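Local coordinates for intestinal fatty acid binding protein (Rattus norvegicus, PDB 2IFB) that binds long-chain fatty acids such as palmitate inside its beta-barrel and probably carries them through the cytosol of intestinal cells, at the palmitic acid site. Residues are numbered along the deposited sequence; one frame, centred on the assembly and turned at random.

The palmitic acid site. Residues 14, 17-18, 23, 49, 55, 60, 62, 70, 72-74, 82, 93, 106, 117. With PLM (palmitic acid), chain B.
The contact residues on strands 46-52, 57-63, 68-71, 77-85, 88-95, 101-109 and 112-119 have extended backbone torsions, Tyr14, Phe17 and Met18 are helical on 14-20, and together they surround the palmitic acid inside the fatty-acid-binding barrel, which buries it almost wholly. Arg106 reads the carboxylate. Its chain runs extended from CG to NE, so the guanidinium arrives end-on with one terminal nitrogen to each oxygen. NH1 forms the salt bridge to O2 of PLM at 2.6 Å, nearly straight (160° at H) and in the guanidinium plane. NH2 hydrogen-bonds O1 of PLM at 2.9 Å, more bent and tilted 30° from that plane. Trp82 belongs to the first shell and also backs Arg106: its indole lies against one guanidinium face, with CZ2 3.4 Å above that plane, while Phe93 CZ covers the opposite indole face. The indole NE1 also points at O1, but the modelled separation is too short to interpret. An alanine in place of Arg106 would remove the paired guanidinium grip on the carboxylate and would probably leave the buried charge poorly compensated and Trp82 without the guanidinium against one face. Farther along, Tyr70 holds its CG anti to the backbone N (chi1 168°), which turns a ring face to the acyl chain, PLM C3 over its centre. Tyr117 offers a face too, its CZ 4.0 Å from PLM C9. At the bend Phe17 and Tyr14 turn edges instead, both meeting CB of PLM in their ring planes. Beyond them Ile23 CD1 reaches PLM CF at 3.7 Å, and at the methyl end Ala73 CB lies 3.9 Å from PLM CG.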
ATOM      1  N   TYR A  14       9.254  -8.326  -2.798  1.00  8.88           N
ATOM      2  CA  TYR A  14       8.654  -7.866  -1.562  1.00 11.69           C
ATOM      3  C   TYR A  14       9.471  -8.096  -0.289  1.00 21.22           C
ATOM      4  O   TYR A  14       9.542  -7.185   0.538  1.00 21.07           O
ATOM      5  CB  TYR A  14       7.176  -8.252  -1.423  1.00 11.86           C
ATOM      6  CG  TYR A  14       6.390  -7.538  -0.331  1.00 12.27           C
ATOM      7  CD1 TYR A  14       6.503  -6.163  -0.104  1.00 11.76           C
ATOM      8  CD2 TYR A  14       5.470  -8.264   0.420  1.00  7.20           C
ATOM      9  CE1 TYR A  14       5.722  -5.535   0.869  1.00 14.18           C
ATOM     10  CE2 TYR A  14       4.730  -7.658   1.434  1.00 18.65           C
ATOM     11  CZ  TYR A  14       4.843  -6.281   1.649  1.00  7.79           C
ATOM     12  OH  TYR A  14       4.052  -5.687   2.585  1.00  9.92           O
ATOM     13  N   PHE A  17      12.273  -5.666  -0.394  1.00 12.66           N
ATOM     14  CA  PHE A  17      11.841  -4.340  -0.053  1.00  7.31           C
ATOM     15  C   PHE A  17      11.724  -4.203   1.469  1.00  7.12           C
ATOM     16  O   PHE A  17      12.127  -3.218   2.085  1.00 13.00           O
ATOM     17  CB  PHE A  17      10.531  -4.040  -0.811  1.00 10.18           C
ATOM     18  CG  PHE A  17       9.829  -2.781  -0.353  1.00 11.71           C
ATOM     19  CD1 PHE A  17      10.163  -1.541  -0.899  1.00 15.56           C
ATOM     20  CD2 PHE A  17       8.816  -2.859   0.607  1.00 15.83           C
ATOM     21  CE1 PHE A  17       9.477  -0.394  -0.489  1.00 10.96           C
ATOM     22  CE2 PHE A  17       8.163  -1.718   1.073  1.00 14.11           C
ATOM     23  CZ  PHE A  17       8.503  -0.487   0.508  1.00 19.27           C
ATOM     24  N   MET A  18      11.103  -5.176   2.102  1.00  8.39           N
ATOM     25  CA  MET A  18      10.902  -5.116   3.527  1.00 16.59           C
ATOM     26  C   MET A  18      12.241  -5.083   4.240  1.00 29.86           C
ATOM     27  O   MET A  18      12.400  -4.407   5.259  1.00 22.25           O
ATOM     28  CB  MET A  18      10.008  -6.264   4.013  1.00 11.16           C
ATOM     29  CG  MET A  18       8.529  -5.982   3.811  1.00 11.61           C
ATOM     30  SD  MET A  18       7.393  -7.267   4.383  1.00 17.34           S
ATOM     31  CE  MET A  18       7.723  -8.613   3.220  1.00 11.31           C
ATOM     32  N   ILE A  23      12.766  -4.091   8.272  1.00 12.28           N
ATOM     33  CA  ILE A  23      11.820  -4.885   9.026  1.00 10.09           C
ATOM     34  C   ILE A  23      12.464  -6.221   9.409  1.00 29.34           C
ATOM     35  O   ILE A  23      13.307  -6.695   8.653  1.00 22.59           O
ATOM     36  CB  ILE A  23      10.613  -5.101   8.138  1.00 30.40           C
ATOM     37  CG1 ILE A  23       9.870  -3.768   8.054  1.00 16.58           C
ATOM     38  CG2 ILE A  23       9.740  -6.281   8.591  1.00 16.01           C
ATOM     39  CD1 ILE A  23       8.740  -3.831   7.030  1.00 20.85           C
ATOM     40  N   VAL A  49     -10.560   2.766   2.347  1.00 11.68           N
ATOM     41  CA  VAL A  49      -9.892   1.503   2.168  1.00 16.38           C
ATOM     42  C   VAL A  49     -10.003   0.597   3.366  1.00 10.94           C
ATOM     43  O   VAL A  49      -9.679   0.979   4.476  1.00 12.74           O
ATOM     44  CB  VAL A  49      -8.660   1.418   1.272  1.00 13.07           C
ATOM     45  CG1 VAL A  49      -8.117   2.747   0.767  1.00 17.61           C
ATOM     46  CG2 VAL A  49      -7.563   0.622   1.936  1.00 21.06           C
ATOM     47  N   PHE A  55      -2.531  -9.430   9.936  1.00 14.34           N
ATOM     48  CA  PHE A  55      -2.078  -8.584  11.018  1.00  9.89           C
ATOM     49  C   PHE A  55      -3.228  -7.856  11.710  1.00 11.86           C
ATOM     50  O   PHE A  55      -3.213  -7.779  12.917  1.00 17.08           O
ATOM     51  CB  PHE A  55      -1.092  -7.501  10.557  1.00 17.76           C
ATOM     52  CG  PHE A  55       0.218  -8.050  10.070  1.00 22.76           C
ATOM     53  CD1 PHE A  55       1.269  -8.262  10.967  1.00 46.01           C
ATOM     54  CD2 PHE A  55       0.432  -8.231   8.702  1.00 18.48           C
ATOM     55  CE1 PHE A  55       2.521  -8.727  10.554  1.00 32.83           C
ATOM     56  CE2 PHE A  55       1.663  -8.732   8.280  1.00 45.77           C
ATOM     57  CZ  PHE A  55       2.694  -8.978   9.191  1.00 32.99           C
ATOM     58  N   VAL A  60      -9.118   2.754   6.406  1.00 16.95           N
ATOM     59  CA  VAL A  60      -8.310   3.903   6.067  1.00 13.27           C
ATOM     60  C   VAL A  60      -9.123   4.848   5.175  1.00 26.33           C
ATOM     61  O   VAL A  60      -9.531   4.535   4.053  1.00 21.53           O
ATOM     62  CB  VAL A  60      -7.040   3.449   5.331  1.00 22.35           C
ATOM     63  CG1 VAL A  60      -6.146   4.632   4.953  1.00 19.57           C
ATOM     64  CG2 VAL A  60      -6.236   2.386   6.082  1.00 18.85           C
ATOM     65  N   PHE A  62      -9.084   8.626   3.234  1.00 20.05           N
ATOM     66  CA  PHE A  62      -8.256   9.748   2.863  1.00 18.33           C
ATOM     67  C   PHE A  62      -8.934  10.508   1.720  1.00 15.21           C
ATOM     68  O   PHE A  62      -9.793   9.962   1.028  1.00  9.26           O
ATOM     69  CB  PHE A  62      -6.859   9.228   2.503  1.00  2.31           C
ATOM     70  CG  PHE A  62      -6.838   8.307   1.303  1.00  6.63           C
ATOM     71  CD1 PHE A  62      -6.798   6.921   1.464  1.00  2.85           C
ATOM     72  CD2 PHE A  62      -6.856   8.832   0.011  1.00  3.85           C
ATOM     73  CE1 PHE A  62      -6.736   6.024   0.395  1.00  4.74           C
ATOM     74  CE2 PHE A  62      -6.805   7.952  -1.065  1.00 14.52           C
ATOM     75  CZ  PHE A  62      -6.768   6.574  -0.889  1.00  9.41           C
ATOM     76  N   TYR A  70      -0.473   7.306   8.356  1.00  5.32           N
ATOM     77  CA  TYR A  70      -0.795   5.893   8.312  1.00 14.59           C
ATOM     78  C   TYR A  70       0.299   5.076   9.022  1.00 12.54           C
ATOM     79  O   TYR A  70       1.455   5.444   8.934  1.00 16.32           O
ATOM     80  CB  TYR A  70      -0.994   5.473   6.837  1.00 11.89           C
ATOM     81  CG  TYR A  70      -1.068   3.973   6.589  1.00 10.65           C
ATOM     82  CD1 TYR A  70       0.079   3.224   6.301  1.00  9.05           C
ATOM     83  CD2 TYR A  70      -2.311   3.339   6.619  1.00 14.04           C
ATOM     84  CE1 TYR A  70      -0.013   1.866   6.010  1.00 12.54           C
ATOM     85  CE2 TYR A  70      -2.426   1.968   6.372  1.00 10.57           C
ATOM     86  CZ  TYR A  70      -1.262   1.246   6.105  1.00 19.96           C
ATOM     87  OH  TYR A  70      -1.385  -0.093   5.872  1.00 22.17           O
ATOM     88  N   LEU A  72       2.186   1.379   9.550  1.00 10.57           N
ATOM     89  CA  LEU A  72       2.386   0.108   8.887  1.00  8.85           C
ATOM     90  C   LEU A  72       2.072  -0.958   9.908  1.00 14.71           C
ATOM     91  O   LEU A  72       2.042  -0.651  11.103  1.00 16.23           O
ATOM     92  CB  LEU A  72       3.850  -0.019   8.422  1.00 16.26           C
ATOM     93  CG  LEU A  72       4.116   0.315   6.965  1.00 17.58           C
ATOM     94  CD1 LEU A  72       3.316   1.534   6.556  1.00 23.42           C
ATOM     95  CD2 LEU A  72       5.577   0.687   6.824  1.00 15.11           C
ATOM     96  N   ALA A  73       1.890  -2.196   9.434  1.00 16.68           N
ATOM     97  CA  ALA A  73       1.616  -3.311  10.316  1.00 21.24           C
ATOM     98  C   ALA A  73       2.627  -3.539  11.442  1.00 28.00           C
ATOM     99  O   ALA A  73       2.338  -4.117  12.482  1.00 30.66           O
ATOM    100  CB  ALA A  73       1.406  -4.563   9.487  1.00 24.83           C
ATOM    101  N   ASP A  74       3.843  -3.049  11.275  1.00 22.53           N
ATOM    102  CA  ASP A  74       4.828  -3.247  12.318  1.00 25.99           C
ATOM    103  C   ASP A  74       4.976  -2.015  13.189  1.00 32.50           C
ATOM    104  O   ASP A  74       5.891  -1.957  14.009  1.00 32.39           O
ATOM    105  CB  ASP A  74       6.210  -3.506  11.717  1.00 17.38           C
ATOM    106  CG  ASP A  74       6.671  -2.342  10.897  1.00 37.73           C
ATOM    107  OD1 ASP A  74       5.951  -1.489  10.406  1.00 31.93           O
ATOM    108  OD2 ASP A  74       7.972  -2.341  10.796  1.00 49.60           O
ATOM    109  N   TRP A  82      -2.071  10.834  -1.276  1.00 13.55           N
ATOM    110  CA  TRP A  82      -2.292  10.113  -2.498  1.00  7.80           C
ATOM    111  C   TRP A  82      -2.844  11.163  -3.454  1.00 15.72           C
ATOM    112  O   TRP A  82      -3.631  12.031  -3.095  1.00 11.60           O
ATOM    113  CB  TRP A  82      -3.435   9.107  -2.320  1.00  6.65           C
ATOM    114  CG  TRP A  82      -3.062   7.820  -1.700  1.00  2.73           C
ATOM    115  CD1 TRP A  82      -3.364   7.449  -0.448  1.00  1.00           C
ATOM    116  CD2 TRP A  82      -2.369   6.710  -2.290  1.00 15.25           C
ATOM    117  NE1 TRP A  82      -3.042   6.145  -0.222  1.00  1.68           N
ATOM    118  CE2 TRP A  82      -2.385   5.670  -1.323  1.00  6.28           C
ATOM    119  CE3 TRP A  82      -1.712   6.491  -3.496  1.00 11.40           C
ATOM    120  CZ2 TRP A  82      -1.712   4.464  -1.519  1.00  6.65           C
ATOM    121  CZ3 TRP A  82      -1.197   5.232  -3.746  1.00 12.64           C
ATOM    122  CH2 TRP A  82      -1.139   4.247  -2.753  1.00  5.89           C
ATOM    123  N   PHE A  93       4.906   9.371   0.396  1.00  8.20           N
ATOM    124  CA  PHE A  93       4.911   9.344   1.847  1.00  9.30           C
ATOM    125  C   PHE A  93       6.324   9.475   2.381  1.00 12.04           C
ATOM    126  O   PHE A  93       7.277   9.233   1.641  1.00  9.21           O
ATOM    127  CB  PHE A  93       4.371   7.995   2.330  1.00  6.11           C
ATOM    128  CG  PHE A  93       2.957   7.759   1.881  1.00 10.33           C
ATOM    129  CD1 PHE A  93       2.713   7.060   0.701  1.00 10.72           C
ATOM    130  CD2 PHE A  93       1.903   8.246   2.654  1.00  5.58           C
ATOM    131  CE1 PHE A  93       1.395   6.887   0.277  1.00  6.40           C
ATOM    132  CE2 PHE A  93       0.584   8.147   2.213  1.00 10.76           C
ATOM    133  CZ  PHE A  93       0.357   7.450   1.029  1.00  5.99           C
ATOM    134  N   ARG A 106      -0.609   2.883  -7.469  1.00  9.27           N
ATOM    135  CA  ARG A 106      -1.691   1.968  -7.716  1.00  6.95           C
ATOM    136  C   ARG A 106      -2.211   2.186  -9.120  1.00 10.99           C
ATOM    137  O   ARG A 106      -2.548   3.301  -9.515  1.00 11.83           O
ATOM    138  CB  ARG A 106      -2.896   2.229  -6.838  1.00 20.36           C
ATOM    139  CG  ARG A 106      -2.781   1.541  -5.495  1.00 12.18           C
ATOM    140  CD  ARG A 106      -3.837   2.036  -4.532  1.00 16.94           C
ATOM    141  NE  ARG A 106      -3.663   1.307  -3.281  1.00 20.95           N
ATOM    142  CZ  ARG A 106      -4.072   1.669  -2.065  1.00 21.04           C
ATOM    143  NH1 ARG A 106      -3.753   0.891  -1.058  1.00 16.30           N
ATOM    144  NH2 ARG A 106      -4.652   2.855  -1.811  1.00 28.08           N
ATOM    145  N   TYR A 117       5.860  -0.368  -4.924  1.00 11.01           N
ATOM    146  CA  TYR A 117       6.487   0.400  -3.845  1.00 13.41           C
ATOM    147  C   TYR A 117       7.936   0.591  -4.107  1.00  5.65           C
ATOM    148  O   TYR A 117       8.567  -0.329  -4.576  1.00  7.71           O
ATOM    149  CB  TYR A 117       6.406  -0.192  -2.431  1.00 17.24           C
ATOM    150  CG  TYR A 117       5.155  -0.951  -2.058  1.00 19.80           C
ATOM    151  CD1 TYR A 117       3.906  -0.329  -2.170  1.00 20.91           C
ATOM    152  CD2 TYR A 117       5.242  -2.211  -1.468  1.00  9.71           C
ATOM    153  CE1 TYR A 117       2.753  -0.944  -1.687  1.00 19.84           C
ATOM    154  CE2 TYR A 117       4.083  -2.870  -1.056  1.00 16.02           C
ATOM    155  CZ  TYR A 117       2.855  -2.213  -1.127  1.00 16.89           C
ATOM    156  OH  TYR A 117       1.723  -2.814  -0.668  1.00 20.89           O
TER
HETATM  157  C1  PLM B 133      -3.807   3.218   1.459  1.00 16.42           C
HETATM  158  O1  PLM B 133      -3.985   4.181   0.732  1.00 29.83           O
HETATM  159  O2  PLM B 133      -4.324   2.025   1.243  1.00 19.39           O
HETATM  160  C2  PLM B 133      -2.981   3.306   2.734  1.00 19.31           C
HETATM  161  C3  PLM B 133      -1.586   3.822   2.456  1.00 22.20           C
HETATM  162  C4  PLM B 133      -0.636   2.694   2.058  1.00 20.10           C
HETATM  163  C5  PLM B 133       0.533   3.275   1.296  1.00 27.82           C
HETATM  164  C6  PLM B 133       1.839   2.724   1.824  1.00 26.49           C
HETATM  165  C7  PLM B 133       1.825   1.220   1.992  1.00 24.49           C
HETATM  166  C8  PLM B 133       3.250   0.739   2.247  1.00 20.75           C
HETATM  167  C9  PLM B 133       3.407  -0.737   2.563  1.00 19.93           C
HETATM  168  CA  PLM B 133       4.855  -1.072   2.921  1.00 48.12           C
HETATM  169  CB  PLM B 133       5.147  -2.537   3.224  1.00 26.54           C
HETATM  170  CC  PLM B 133       4.508  -3.050   4.502  1.00 32.72           C
HETATM  171  CD  PLM B 133       5.360  -4.029   5.299  1.00 40.39           C
HETATM  172  CE  PLM B 133       4.597  -4.753   6.406  1.00 31.59           C
HETATM  173  CF  PLM B 133       5.178  -4.506   7.791  1.00 24.70           C
HETATM  174  CG  PLM B 133       5.018  -5.692   8.738  1.00 51.03           C